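Local coordinates for putative periplasmic protein (Wolinella succinogenes, PDB 3KN3) that adopts the periplasmic binding protein fold, can bind glutathione and probably acts as the solute receptor of an ABC-type transporter, perhaps for tungstate, at residues Pro92-Lys95 against Gln96-Gly100; Phe107-Ile110 against Glu111-Val115; Glu130-Val133 against Trp134-Leu138; Ile159-Ala162 against Glu163-Gly167; Thr175-Lys178 against Tyr179-Asn182. One frame throughout, in Å; residues are numbered along the deposited sequence.

Along the chain contacts 1 to 5 follow in series, each on one helix: 93-98, 103-113, 125-138, 155-164 and 173-182. These helices pack around the five-stranded mixed sheet of this periplasmic binding protein fold. Contact 2 touches contacts 1 and 3, its centre about 13 Å from each of theirs; contacts 4 and 5, centres about 15 Å apart, meet through Tyr179, and contact 1 brushes contact 4. The side chain of Glu130 comes to about 5 Å from those of glutathione-binding Arg120 and Thr126, Ile159 and Thr175 to about 7 Å from that of Arg120; contact 1 lies away from the site. The helices thus frame one sheet-bearing half of the fold, three probably helping to shape its ligand-binding surroundings.

Contact 1 (Pro92-Lys95 against Gln96-Gly100); sequences PSFK and QKFTG
The amide of Phe98 turns back to the carbonyl of Lys95 in an i to i-3 bond, as in a 3-10 turn, Phe98 N to Lys95 O 3.3 Å with an N-H...O angle of 152°, the donor standing above the carbonyl plane. The helix is short and weakly bonded. Phe94 and Lys97 run side by side in the same direction, and Lys97 CD comes to the rim of the phenyl ring, near its plane, 3.8 Å from Phe94 CD2. Lys97 also lays CG over a face of the Phe98 ring, toward its rim. Its chain runs out straight until chi4 (66°) turns the amine, which forms a salt bridge with Glu113; lysine suits the place because its methylenes brush aromatic carbon while its charge reaches out. Phe98 is buried, wedged against Leu109 and Ile110 of helix 103-113 and against Leu168 and Val192, whereas Phe94 is partly exposed, touching Leu168 and Val192 of strands 168-172 and 190-193 as well.

At the far end a chi1 of 59° aims the Thr99 hydroxyl back along the chain, and Thr99 OG1 donates to Gln96 O at 3.2 Å. The backbone amide of Thr99 reaches that oxygen from the same face, Thr99 N to Gln96 O 3.3 Å, so one acceptor is gripped twice. Gly100 then takes a positive phi, where a side chain would jam against the preceding carbonyl. The whole is a single helical turn that follows strand 86-90 and lies against the edge strand 190-193 of the five-stranded sheet.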
loop_
_atom_site.group_PDB
_atom_site.type_symbol
_atom_site.label_atom_id
_atom_site.label_comp_id
_atom_site.label_asym_id
_atom_site.label_seq_id
_atom_site.Cartn_x
_atom_site.Cartn_y
_atom_site.Cartn_z
ATOM N N PRO A 92 11.430 -16.916 13.966
ATOM C CA PRO A 92 10.379 -17.468 14.832
ATOM C C PRO A 92 10.524 -17.091 16.309
ATOM O O PRO A 92 9.503 -16.929 16.986
ATOM C CB PRO A 92 10.521 -18.974 14.629
ATOM C CG PRO A 92 11.085 -19.106 13.237
ATOM C CD PRO A 92 12.034 -17.943 13.097
ATOM N N SER A 93 11.755 -16.938 16.796
ATOM C CA SER A 93 11.977 -16.437 18.156
ATOM C C SER A 93 10.964 -15.371 18.540
ATOM O O SER A 93 10.345 -15.432 19.601
ATOM C CB SER A 93 13.367 -15.818 18.288
ATOM O OG SER A 93 14.378 -16.666 17.789
ATOM N N PHE A 94 10.787 -14.398 17.657
ATOM C CA PHE A 94 10.066 -13.178 17.993
ATOM C C PHE A 94 8.546 -13.267 18.163
ATOM O O PHE A 94 7.955 -12.386 18.793
ATOM C CB PHE A 94 10.387 -12.082 16.975
ATOM C CG PHE A 94 11.774 -11.545 17.084
ATOM C CD1 PHE A 94 12.765 -11.960 16.205
ATOM C CD2 PHE A 94 12.092 -10.625 18.067
ATOM C CE1 PHE A 94 14.057 -11.462 16.301
ATOM C CE2 PHE A 94 13.371 -10.120 18.177
ATOM C CZ PHE A 94 14.364 -10.541 17.288
ATOM N N LYS A 95 7.903 -14.290 17.606
ATOM C CA LYS A 95 6.435 -14.286 17.594
ATOM C C LYS A 95 5.826 -14.254 18.992
ATOM O O LYS A 95 5.000 -13.382 19.289
ATOM C CB LYS A 95 5.845 -15.415 16.749
ATOM C CG LYS A 95 6.407 -16.779 17.027
ATOM C CD LYS A 95 5.655 -17.821 16.206
ATOM C CE LYS A 95 6.189 -17.939 14.786
ATOM N NZ LYS A 95 5.361 -18.877 13.965
ATOM N N GLN A 96 6.243 -15.184 19.848
ATOM C CA GLN A 96 5.839 -15.170 21.252
ATOM C C GLN A 96 6.047 -13.811 21.905
ATOM O O GLN A 96 5.205 -13.344 22.663
ATOM C CB GLN A 96 6.588 -16.244 22.045
ATOM C CG GLN A 96 6.055 -17.625 21.809
ATOM C CD GLN A 96 4.543 -17.638 21.798
ATOM O OE1 GLN A 96 3.925 -17.907 20.769
ATOM N NE2 GLN A 96 3.936 -17.315 22.937
ATOM N N LYS A 97 7.162 -13.171 21.582
ATOM C CA LYS A 97 7.545 -11.894 22.180
ATOM C C LYS A 97 6.466 -10.797 22.174
ATOM O O LYS A 97 6.357 -10.030 23.135
ATOM C CB LYS A 97 8.807 -11.366 21.493
ATOM C CG LYS A 97 9.509 -10.268 22.261
ATOM C CD LYS A 97 10.754 -9.827 21.516
ATOM C CE LYS A 97 11.714 -9.086 22.426
ATOM N NZ LYS A 97 12.280 -9.968 23.481
ATOM N N PHE A 98 5.692 -10.726 21.088
ATOM C CA PHE A 98 4.734 -9.645 20.874
ATOM C C PHE A 98 3.275 -10.080 20.958
ATOM O O PHE A 98 2.373 -9.270 20.741
ATOM C CB PHE A 98 4.974 -8.981 19.518
ATOM C CG PHE A 98 6.340 -8.371 19.375
ATOM C CD1 PHE A 98 7.160 -8.706 18.298
ATOM C CD2 PHE A 98 6.817 -7.469 20.317
ATOM C CE1 PHE A 98 8.428 -8.142 18.164
ATOM C CE2 PHE A 98 8.086 -6.906 20.187
ATOM C CZ PHE A 98 8.889 -7.240 19.108
ATOM N N THR A 99 3.025 -11.345 21.280
ATOM C CA THR A 99 1.647 -11.831 21.264
ATOM C C THR A 99 0.709 -10.944 22.108
ATOM O O THR A 99 1.027 -10.565 23.241
ATOM C CB THR A 99 1.538 -13.302 21.700
ATOM O OG1 THR A 99 2.057 -13.437 23.021
ATOM C CG2 THR A 99 2.337 -14.196 20.763
ATOM N N GLY A 100 -0.438 -10.595 21.529
ATOM C CA GLY A 100 -1.398 -9.754 22.214
ATOM C C GLY A 100 -1.106 -8.268 22.110
ATOM O O GLY A 100 -1.930 -7.454 22.493
#

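Contact 2 (Phe107-Ile110 against Glu111-Val115); sequences FKLI and EKEQV
With chi1 of -173° at Leu109 and -61° at Glu113, the two side chains leave the helix from successive turns and run side by side in the same direction. Leu109 CD1 therefore rests along the glutamate chain, 3.9 Å from Glu113 CG and 3.6 Å from Glu113 OE2. The methyl packs against the outer end of a carboxylate whose other oxygen, OE1, has Lys97 as its partner; a glutamate fits here because its methylenes can lie along leucine while its acid stays at the surface.

On the buried flank, Ile110 and Val115 meet nearly at a right angle. Val115 places CG2 between its own backbone N and carbonyl carbon, and this methyl comes up to both branches of the isoleucine, 3.3 Å from Ile110 CG2 and 3.5 Å from Ile110 CG1. Leu168 of the sheet touches both side chains, so the pair seals the end of the helix against the sheet. Elsewhere Phe107 packs on Val133 of helix 125-138 and meets the ring of Trp134, and Glu111 OE2 forms a salt bridge with Lys140.

The helix bonds are straight up to its last turn: Glu113 N to Leu109 O is 2.8 Å. Then the chain reverses. Gln114 takes a positive phi of 53°, its amide bonds to Glu111 O at 3.0 Å, and Val115 N reaches Ile110 O at 3.0 Å, in the carbonyl plane and on a lone pair. These two bonds, together with the apolar contact of Ile110 and Val115 across the reversal, make up the classic Schellman motif that ends helix 103-113 before strand 117-119.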
loop_
_atom_site.group_PDB
_atom_site.type_symbol
_atom_site.label_atom_id
_atom_site.label_comp_id
_atom_site.label_asym_id
_atom_site.label_seq_id
_atom_site.Cartn_x
_atom_site.Cartn_y
_atom_site.Cartn_z
ATOM N N PHE A 107 6.677 -1.734 19.173
ATOM C CA PHE A 107 7.745 -0.804 18.839
ATOM C C PHE A 107 8.426 -0.215 20.079
ATOM O O PHE A 107 9.654 -0.129 20.126
ATOM C CB PHE A 107 7.269 0.297 17.892
ATOM C CG PHE A 107 7.217 -0.127 16.455
ATOM C CD1 PHE A 107 7.033 -1.464 16.120
ATOM C CD2 PHE A 107 7.316 0.811 15.436
ATOM C CE1 PHE A 107 6.968 -1.856 14.810
ATOM C CE2 PHE A 107 7.230 0.429 14.108
ATOM C CZ PHE A 107 7.077 -0.908 13.790
ATOM N N LYS A 108 7.636 0.173 21.078
ATOM C CA LYS A 108 8.187 0.599 22.369
ATOM C C LYS A 108 9.104 -0.469 22.945
ATOM O O LYS A 108 10.163 -0.161 23.485
ATOM C CB LYS A 108 7.065 0.901 23.366
ATOM C CG LYS A 108 6.726 2.379 23.481
ATOM C CD LYS A 108 5.220 2.631 23.581
ATOM C CE LYS A 108 4.900 4.128 23.495
ATOM N NZ LYS A 108 3.507 4.403 23.012
ATOM N N LEU A 109 8.681 -1.726 22.831
ATOM C CA LEU A 109 9.450 -2.838 23.351
ATOM C C LEU A 109 10.753 -2.994 22.577
ATOM O O LEU A 109 11.805 -3.236 23.150
ATOM C CB LEU A 109 8.641 -4.135 23.261
ATOM C CG LEU A 109 9.304 -5.334 23.954
ATOM C CD1 LEU A 109 9.658 -4.971 25.394
ATOM C CD2 LEU A 109 8.405 -6.576 23.901
ATOM N N ILE A 110 10.651 -2.874 21.263
ATOM C CA ILE A 110 11.792 -2.926 20.374
ATOM C C ILE A 110 12.820 -1.879 20.782
ATOM O O ILE A 110 14.009 -2.171 20.892
ATOM C CB ILE A 110 11.352 -2.709 18.910
ATOM C CG1 ILE A 110 10.697 -3.976 18.367
ATOM C CG2 ILE A 110 12.518 -2.330 18.040
ATOM C CD1 ILE A 110 9.912 -3.768 17.085
ATOM N N GLU A 111 12.354 -0.665 21.034
ATOM C CA GLU A 111 13.248 0.382 21.491
ATOM C C GLU A 111 13.868 0.051 22.845
ATOM O O GLU A 111 15.090 0.083 23.008
ATOM C CB GLU A 111 12.514 1.711 21.568
ATOM C CG GLU A 111 13.438 2.865 21.826
ATOM C CD GLU A 111 12.703 4.169 21.927
ATOM O OE1 GLU A 111 11.610 4.171 22.537
ATOM O OE2 GLU A 111 13.212 5.186 21.401
ATOM N N LYS A 112 13.014 -0.262 23.813
ATOM C CA LYS A 112 13.457 -0.612 25.161
ATOM C C LYS A 112 14.534 -1.702 25.145
ATOM O O LYS A 112 15.615 -1.529 25.705
ATOM C CB LYS A 112 12.257 -1.021 26.035
ATOM C CG LYS A 112 12.609 -1.473 27.456
ATOM C CD LYS A 112 11.435 -1.266 28.426
ATOM C CE LYS A 112 10.852 -2.582 28.948
ATOM N NZ LYS A 112 11.620 -3.157 30.089
ATOM N N GLU A 113 14.245 -2.820 24.493
ATOM C CA GLU A 113 15.204 -3.917 24.455
ATOM C C GLU A 113 16.270 -3.719 23.384
ATOM O O GLU A 113 17.210 -4.502 23.285
ATOM C CB GLU A 113 14.480 -5.251 24.271
ATOM C CG GLU A 113 13.521 -5.562 25.404
ATOM C CD GLU A 113 12.951 -6.952 25.308
ATOM O OE1 GLU A 113 13.257 -7.640 24.317
ATOM O OE2 GLU A 113 12.201 -7.359 26.219
ATOM N N GLN A 114 16.123 -2.657 22.597
ATOM C CA GLN A 114 17.034 -2.362 21.481
ATOM C C GLN A 114 17.202 -3.541 20.527
ATOM O O GLN A 114 18.319 -3.978 20.288
ATOM C CB GLN A 114 18.413 -1.931 22.003
ATOM C CG GLN A 114 18.416 -0.619 22.776
ATOM C CD GLN A 114 19.819 -0.113 23.068
ATOM O OE1 GLN A 114 20.286 0.853 22.453
ATOM N NE2 GLN A 114 20.503 -0.767 24.005
ATOM N N VAL A 115 16.106 -4.081 20.005
ATOM C CA VAL A 115 16.216 -5.148 19.015
ATOM C C VAL A 115 16.471 -4.559 17.622
ATOM O O VAL A 115 16.044 -3.448 17.301
ATOM C CB VAL A 115 14.977 -6.068 18.976
ATOM C CG1 VAL A 115 14.543 -6.426 20.388
ATOM C CG2 VAL A 115 13.866 -5.389 18.256
#

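Contact 3 (Glu130-Val133 against Trp134-Leu138); sequences EREV and WKEAL
Trp134 sits on helix 125-138, the helix of the beta-alpha-beta unit between strands 117-119 and 148-150, and it turns its indole edge back onto Glu130, one turn earlier. Its CB lies 3.8 Å from Arg131 O, against the backbone of the preceding turn. Trp134 CG lies beyond the carbonyl oxygen, 3.9 Å from Glu130 O, and CD1 comes to 3.2 Å from Glu130 O, the oxygen that also accepts the tryptophan's backbone amide. Farther out the pyrrole edge meets the carboxylate: Glu130 OE2 is 3.1 Å from Trp134 CD1 and 3.1 Å from Trp134 NE1. The carboxylate lies at the edge of the indole with its plane 87° from that of the ring. The benzo part meets the Phe107 ring, planes about 35° apart, and the indole is set edge-to-face with Phe117 and Tyr148.

Glu130 reaches this edge because its chain bends at chi2 (-111°). Although buried, its acid is well served, OE2 bonding to Tyr148 OH and OE1 to Ser119 OG. The side chain is about 5 Å from those of Arg120 and Thr126, both glutathione-binding residues, so it lies close to that site. An alanine here would remove the carboxylate, and Tyr148 OH and Ser119 OG would probably be left without this mate, with a gap beside the indole edge.

The outer flank is quite different. There two acids stand one turn apart, carboxylate planes strongly tilted against each other; Glu132 OE2 lies 3.5 Å from Glu136 CG and 3.7 Å from Glu136 OE2, a close pair of like charges.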
loop_
_atom_site.group_PDB
_atom_site.type_symbol
_atom_site.label_atom_id
_atom_site.label_comp_id
_atom_site.label_asym_id
_atom_site.label_seq_id
_atom_site.Cartn_x
_atom_site.Cartn_y
_atom_site.Cartn_z
ATOM N N GLU A 130 6.494 3.092 6.984
ATOM C CA GLU A 130 7.207 2.623 8.169
ATOM C C GLU A 130 7.619 3.786 9.059
ATOM O O GLU A 130 7.563 3.683 10.273
ATOM C CB GLU A 130 8.435 1.797 7.762
ATOM C CG GLU A 130 9.362 1.439 8.906
ATOM C CD GLU A 130 10.688 2.154 8.808
ATOM O OE1 GLU A 130 11.185 2.285 7.673
ATOM O OE2 GLU A 130 11.229 2.578 9.856
ATOM N N ARG A 131 8.033 4.893 8.448
ATOM C CA ARG A 131 8.319 6.112 9.193
ATOM C C ARG A 131 7.069 6.617 9.897
ATOM O O ARG A 131 7.123 7.020 11.053
ATOM C CB ARG A 131 8.907 7.187 8.273
ATOM C CG ARG A 131 10.335 6.872 7.843
ATOM C CD ARG A 131 10.842 7.780 6.730
ATOM N NE ARG A 131 10.976 9.167 7.156
ATOM C CZ ARG A 131 11.937 9.609 7.962
ATOM N NH1 ARG A 131 11.981 10.894 8.300
ATOM N NH2 ARG A 131 12.845 8.766 8.437
ATOM N N GLU A 132 5.935 6.586 9.203
ATOM C CA GLU A 132 4.675 6.989 9.813
ATOM C C GLU A 132 4.351 6.128 11.034
ATOM O O GLU A 132 3.904 6.632 12.064
ATOM C CB GLU A 132 3.538 6.923 8.796
ATOM C CG GLU A 132 2.832 8.254 8.557
ATOM C CD GLU A 132 1.965 8.715 9.737
ATOM O OE1 GLU A 132 0.836 9.195 9.484
ATOM O OE2 GLU A 132 2.401 8.608 10.908
ATOM N N VAL A 133 4.581 4.827 10.925
ATOM C CA VAL A 133 4.289 3.939 12.042
ATOM C C VAL A 133 5.110 4.252 13.313
ATOM O O VAL A 133 4.548 4.228 14.419
ATOM C CB VAL A 133 4.436 2.468 11.632
ATOM C CG1 VAL A 133 4.158 1.550 12.817
ATOM C CG2 VAL A 133 3.501 2.154 10.451
ATOM N N TRP A 134 6.415 4.535 13.156
ATOM C CA TRP A 134 7.286 4.898 14.289
ATOM C C TRP A 134 6.835 6.206 14.921
ATOM O O TRP A 134 6.839 6.360 16.130
ATOM C CB TRP A 134 8.774 5.028 13.875
ATOM C CG TRP A 134 9.448 3.716 13.705
ATOM C CD1 TRP A 134 9.778 3.108 12.530
ATOM C CD2 TRP A 134 9.848 2.815 14.746
ATOM N NE1 TRP A 134 10.354 1.886 12.773
ATOM C CE2 TRP A 134 10.413 1.685 14.126
ATOM C CE3 TRP A 134 9.790 2.860 16.139
ATOM C CZ2 TRP A 134 10.910 0.612 14.851
ATOM C CZ3 TRP A 134 10.282 1.799 16.855
ATOM C CH2 TRP A 134 10.834 0.687 16.214
ATOM N N LYS A 135 6.469 7.152 14.073
ATOM C CA LYS A 135 5.962 8.438 14.516
ATOM C C LYS A 135 4.719 8.264 15.394
ATOM O O LYS A 135 4.640 8.834 16.480
ATOM C CB LYS A 135 5.637 9.291 13.292
ATOM C CG LYS A 135 5.665 10.774 13.516
ATOM C CD LYS A 135 6.212 11.450 12.271
ATOM C CE LYS A 135 5.597 10.863 10.995
ATOM N NZ LYS A 135 6.231 11.421 9.755
ATOM N N GLU A 136 3.763 7.460 14.924
ATOM C CA GLU A 136 2.555 7.164 15.693
ATOM C C GLU A 136 2.884 6.429 16.990
ATOM O O GLU A 136 2.240 6.643 18.014
ATOM C CB GLU A 136 1.565 6.328 14.877
ATOM C CG GLU A 136 0.939 7.036 13.677
ATOM C CD GLU A 136 -0.164 6.206 13.004
ATOM O OE1 GLU A 136 -0.938 5.533 13.727
ATOM O OE2 GLU A 136 -0.263 6.233 11.751
ATOM N N ALA A 137 3.898 5.571 16.947
ATOM C CA ALA A 137 4.191 4.705 18.078
ATOM C C ALA A 137 5.036 5.382 19.148
ATOM O O ALA A 137 4.772 5.224 20.342
ATOM C CB ALA A 137 4.870 3.414 17.599
ATOM N N LEU A 138 6.059 6.122 18.731
ATOM C CA LEU A 138 6.966 6.735 19.697
ATOM C C LEU A 138 6.858 8.248 19.708
ATOM O O LEU A 138 7.407 8.899 20.590
ATOM C CB LEU A 138 8.428 6.353 19.413
ATOM C CG LEU A 138 8.832 4.883 19.360
ATOM C CD1 LEU A 138 10.343 4.774 19.237
ATOM C CD2 LEU A 138 8.339 4.140 20.581
#

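Contact 4 (Ile159-Ala162 against Glu163-Gly167); sequences INIA and EEQKG
Ala162 and Gly167 form the compact side of this contact, where helix 155-164 ends and the chain turns into strand 168-172. Gly167 N donates to Ala162 O at 2.9 Å in a nearly straight bond (167°), and Lys166 N donates to Glu163 O at 3.2 Å. Lys166 itself takes a positive phi of 58°, so the two bonds form a Schellman motif. Small residues suit this corner: Ala162 CB lies 4.0 Å from Gly167 O, just before the strand, and Ala162 also touches Val118, Thr169 and Met189, while Gly167, likewise buried, brings no side chain into the turn. Ile159, a turn earlier, is buried too, against Thr171.

Ile161 and Gln165 make an intermediate flank. They run side by side, pointing the same way, with Gln165 CG 3.9 Å from Ile161 O; the isoleucine turns its other contacts to Val118 and Ala151. The loose side belongs to exposed Glu164, which is bent at chi2 (136°) and folds back over the preceding turn. Its carboxylate thereby comes close to a carbonyl, Glu164 OE2 to Asn160 O 3.1 Å; both are acceptors, so with the carboxylate ionised no hydrogen bond joins them. That same carbonyl does accept the backbone amide, Glu164 N to Asn160 O 2.8 Å.

The chemistry is thus uneven: the sheet-facing side is fixed by directed backbone bonds and small apolar groups, whereas the acid of Glu164, near the negative end of the helix dipole and a carbonyl oxygen, probably feels repulsion that would raise its affinity for a proton.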
loop_
_atom_site.group_PDB
_atom_site.type_symbol
_atom_site.label_atom_id
_atom_site.label_comp_id
_atom_site.label_asym_id
_atom_site.label_seq_id
_atom_site.Cartn_x
_atom_site.Cartn_y
_atom_site.Cartn_z
ATOM N N ILE A 159 14.690 -7.396 3.610
ATOM C CA ILE A 159 14.264 -8.581 4.345
ATOM C C ILE A 159 15.465 -9.504 4.587
ATOM O O ILE A 159 15.643 -10.062 5.671
ATOM C CB ILE A 159 13.151 -9.353 3.611
ATOM C CG1 ILE A 159 11.892 -8.492 3.484
ATOM C CG2 ILE A 159 12.825 -10.630 4.347
ATOM C CD1 ILE A 159 10.711 -9.218 2.913
ATOM N N ASN A 160 16.303 -9.662 3.578
ATOM C CA ASN A 160 17.474 -10.514 3.753
ATOM C C ASN A 160 18.461 -9.947 4.768
ATOM O O ASN A 160 19.072 -10.689 5.540
ATOM C CB ASN A 160 18.152 -10.809 2.414
ATOM C CG ASN A 160 17.322 -11.743 1.543
ATOM O OD1 ASN A 160 16.750 -12.728 2.034
ATOM N ND2 ASN A 160 17.246 -11.435 0.247
ATOM N N ILE A 161 18.603 -8.628 4.777
ATOM C CA ILE A 161 19.451 -7.998 5.766
ATOM C C ILE A 161 18.892 -8.237 7.160
ATOM O O ILE A 161 19.652 -8.580 8.066
ATOM C CB ILE A 161 19.597 -6.504 5.496
ATOM C CG1 ILE A 161 20.485 -6.271 4.268
ATOM C CG2 ILE A 161 20.184 -5.806 6.691
ATOM C CD1 ILE A 161 20.343 -4.871 3.694
ATOM N N ALA A 162 17.573 -8.071 7.335
ATOM C CA ALA A 162 16.959 -8.293 8.646
ATOM C C ALA A 162 17.208 -9.721 9.108
ATOM O O ALA A 162 17.506 -9.969 10.273
ATOM C CB ALA A 162 15.426 -7.974 8.648
ATOM N N GLU A 163 17.073 -10.656 8.182
ATOM C CA GLU A 163 17.294 -12.059 8.486
ATOM C C GLU A 163 18.770 -12.271 8.854
ATOM O O GLU A 163 19.091 -12.959 9.824
ATOM C CB GLU A 163 16.882 -12.918 7.286
ATOM C CG GLU A 163 16.739 -14.403 7.565
ATOM C CD GLU A 163 18.073 -15.156 7.588
ATOM O OE1 GLU A 163 18.963 -14.856 6.755
ATOM O OE2 GLU A 163 18.210 -16.065 8.440
ATOM N N GLU A 164 19.662 -11.655 8.086
ATOM C CA GLU A 164 21.097 -11.799 8.318
ATOM C C GLU A 164 21.482 -11.331 9.712
ATOM O O GLU A 164 22.256 -11.992 10.397
ATOM C CB GLU A 164 21.905 -11.039 7.261
ATOM C CG GLU A 164 22.309 -11.900 6.070
ATOM C CD GLU A 164 22.112 -11.207 4.715
ATOM O OE1 GLU A 164 22.654 -10.093 4.504
ATOM O OE2 GLU A 164 21.423 -11.798 3.851
ATOM N N GLN A 165 20.927 -10.199 10.137
ATOM C CA GLN A 165 21.288 -9.629 11.431
ATOM C C GLN A 165 20.329 -9.983 12.530
ATOM O O GLN A 165 20.303 -9.333 13.563
ATOM C CB GLN A 165 21.475 -8.121 11.333
ATOM C CG GLN A 165 22.648 -7.790 10.446
ATOM C CD GLN A 165 22.772 -6.327 10.128
ATOM O OE1 GLN A 165 22.974 -5.959 8.977
ATOM N NE2 GLN A 165 22.652 -5.482 11.141
ATOM N N LYS A 166 19.552 -11.030 12.306
ATOM C CA LYS A 166 18.757 -11.628 13.373
ATOM C C LYS A 166 17.799 -10.602 13.991
ATOM O O LYS A 166 17.536 -10.624 15.194
ATOM C CB LYS A 166 19.677 -12.236 14.440
ATOM C CG LYS A 166 20.908 -12.931 13.862
ATOM C CD LYS A 166 20.791 -14.442 13.892
ATOM C CE LYS A 166 20.782 -14.962 15.332
ATOM N NZ LYS A 166 20.684 -16.452 15.420
ATOM N N GLY A 167 17.283 -9.717 13.143
ATOM C CA GLY A 167 16.406 -8.645 13.563
ATOM C C GLY A 167 15.077 -8.613 12.828
ATOM O O GLY A 167 14.658 -9.604 12.227
#

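Contact 5 (Thr175-Lys178 against Tyr179-Asn182); sequences TFIK and YESN
Helix 173-182, which follows strand 168-172 of the five-stranded sheet, carries Phe176 and Glu180 one turn apart. With chi1 at 180°, the phenyl ring swings toward the next turn, and the glutamate lies across one of its faces. Glu180 CG makes a CH-pi contact, 4.1 Å from the Phe176 ring centroid and 21° off the ring normal, though offset toward the rim. The carboxylate continues past the rim on the same side, Glu180 OE2 being 3.5 Å from Phe176 CE2, its plane tilted only moderately from that of the ring. A serine in place of Phe176 would take away this aromatic face, so that Glu180 would probably be free to turn and a gap would open beside Met189.

Phe176 CE1 also meets Tyr179 CD2 at 4.3 Å. Tyr179, buried, stacks on His183 and packs its ring on Leu156 and Ile159 of helix 155-164; tyrosine suits a place that needs an apolar ring with a polar end. At the start of the helix Thr175 OG1 bonds to Asp172.

At the exposed end Ser181 OG is modelled at a doubtfully short 2.5 Å from Lys178 O, which also accepts the backbone amide, Asn182 N to Lys178 O 3.3 Å.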
loop_
_atom_site.group_PDB
_atom_site.type_symbol
_atom_site.label_atom_id
_atom_site.label_comp_id
_atom_site.label_asym_id
_atom_site.label_seq_id
_atom_site.Cartn_x
_atom_site.Cartn_y
_atom_site.Cartn_z
ATOM N N THR A 175 5.082 -9.087 -0.776
ATOM C CA THR A 175 6.496 -9.405 -0.916
ATOM C C THR A 175 6.880 -10.534 0.018
ATOM O O THR A 175 7.699 -11.382 -0.334
ATOM C CB THR A 175 7.390 -8.210 -0.606
ATOM O OG1 THR A 175 6.883 -7.045 -1.266
ATOM C CG2 THR A 175 8.815 -8.486 -1.062
ATOM N N PHE A 176 6.294 -10.553 1.210
ATOM C CA PHE A 176 6.629 -11.606 2.160
ATOM C C PHE A 176 6.204 -12.955 1.617
ATOM O O PHE A 176 6.902 -13.955 1.795
ATOM C CB PHE A 176 6.004 -11.374 3.539
ATOM C CG PHE A 176 6.346 -12.449 4.539
ATOM C CD1 PHE A 176 7.663 -12.656 4.922
ATOM C CD2 PHE A 176 5.359 -13.253 5.083
ATOM C CE1 PHE A 176 7.992 -13.646 5.828
ATOM C CE2 PHE A 176 5.677 -14.240 5.999
ATOM C CZ PHE A 176 6.999 -14.440 6.370
ATOM N N ILE A 177 5.056 -12.982 0.948
ATOM C CA ILE A 177 4.614 -14.198 0.281
ATOM C C ILE A 177 5.636 -14.670 -0.749
ATOM O O ILE A 177 5.996 -15.847 -0.784
ATOM C CB ILE A 177 3.267 -13.997 -0.392
ATOM C CG1 ILE A 177 2.158 -14.258 0.626
ATOM C CG2 ILE A 177 3.144 -14.946 -1.570
ATOM C CD1 ILE A 177 0.998 -13.292 0.539
ATOM N N LYS A 178 6.103 -13.741 -1.579
ATOM C CA LYS A 178 7.167 -14.021 -2.530
ATOM C C LYS A 178 8.406 -14.528 -1.800
ATOM O O LYS A 178 8.909 -15.601 -2.111
ATOM C CB LYS A 178 7.487 -12.780 -3.366
ATOM C CG LYS A 178 6.265 -12.199 -4.071
ATOM C CD LYS A 178 6.597 -10.928 -4.850
ATOM C CE LYS A 178 5.329 -10.233 -5.356
ATOM N NZ LYS A 178 5.610 -8.947 -6.071
ATOM N N TYR A 179 8.883 -13.769 -0.818
ATOM C CA TYR A 179 10.015 -14.220 -0.014
ATOM C C TYR A 179 9.795 -15.655 0.481
ATOM O O TYR A 179 10.731 -16.451 0.527
ATOM C CB TYR A 179 10.286 -13.272 1.173
ATOM C CG TYR A 179 11.449 -13.703 2.071
ATOM C CD1 TYR A 179 12.757 -13.321 1.783
ATOM C CD2 TYR A 179 11.237 -14.495 3.203
ATOM C CE1 TYR A 179 13.824 -13.713 2.597
ATOM C CE2 TYR A 179 12.303 -14.895 4.024
ATOM C CZ TYR A 179 13.591 -14.496 3.717
ATOM O OH TYR A 179 14.658 -14.883 4.513
ATOM N N GLU A 180 8.558 -15.982 0.839
ATOM C CA GLU A 180 8.252 -17.288 1.417
ATOM C C GLU A 180 8.356 -18.420 0.397
ATOM O O GLU A 180 8.804 -19.524 0.721
ATOM C CB GLU A 180 6.854 -17.288 2.036
ATOM C CG GLU A 180 6.824 -17.060 3.539
ATOM C CD GLU A 180 5.422 -17.195 4.122
ATOM O OE1 GLU A 180 4.441 -16.893 3.407
ATOM O OE2 GLU A 180 5.303 -17.604 5.298
ATOM N N SER A 181 7.925 -18.145 -0.830
ATOM C CA SER A 181 7.989 -19.135 -1.890
ATOM C C SER A 181 9.444 -19.477 -2.185
ATOM O O SER A 181 9.749 -20.572 -2.644
ATOM C CB SER A 181 7.295 -18.620 -3.145
ATOM O OG SER A 181 7.846 -17.384 -3.551
ATOM N N ASN A 182 10.340 -18.536 -1.906
ATOM C CA ASN A 182 11.773 -18.768 -2.064
ATOM C C ASN A 182 12.311 -19.744 -1.038
ATOM O O ASN A 182 12.996 -20.699 -1.376
ATOM C CB ASN A 182 12.546 -17.459 -1.936
ATOM C CG ASN A 182 12.073 -16.410 -2.906
ATOM O OD1 ASN A 182 11.571 -16.738 -3.981
ATOM N ND2 ASN A 182 12.225 -15.137 -2.536
#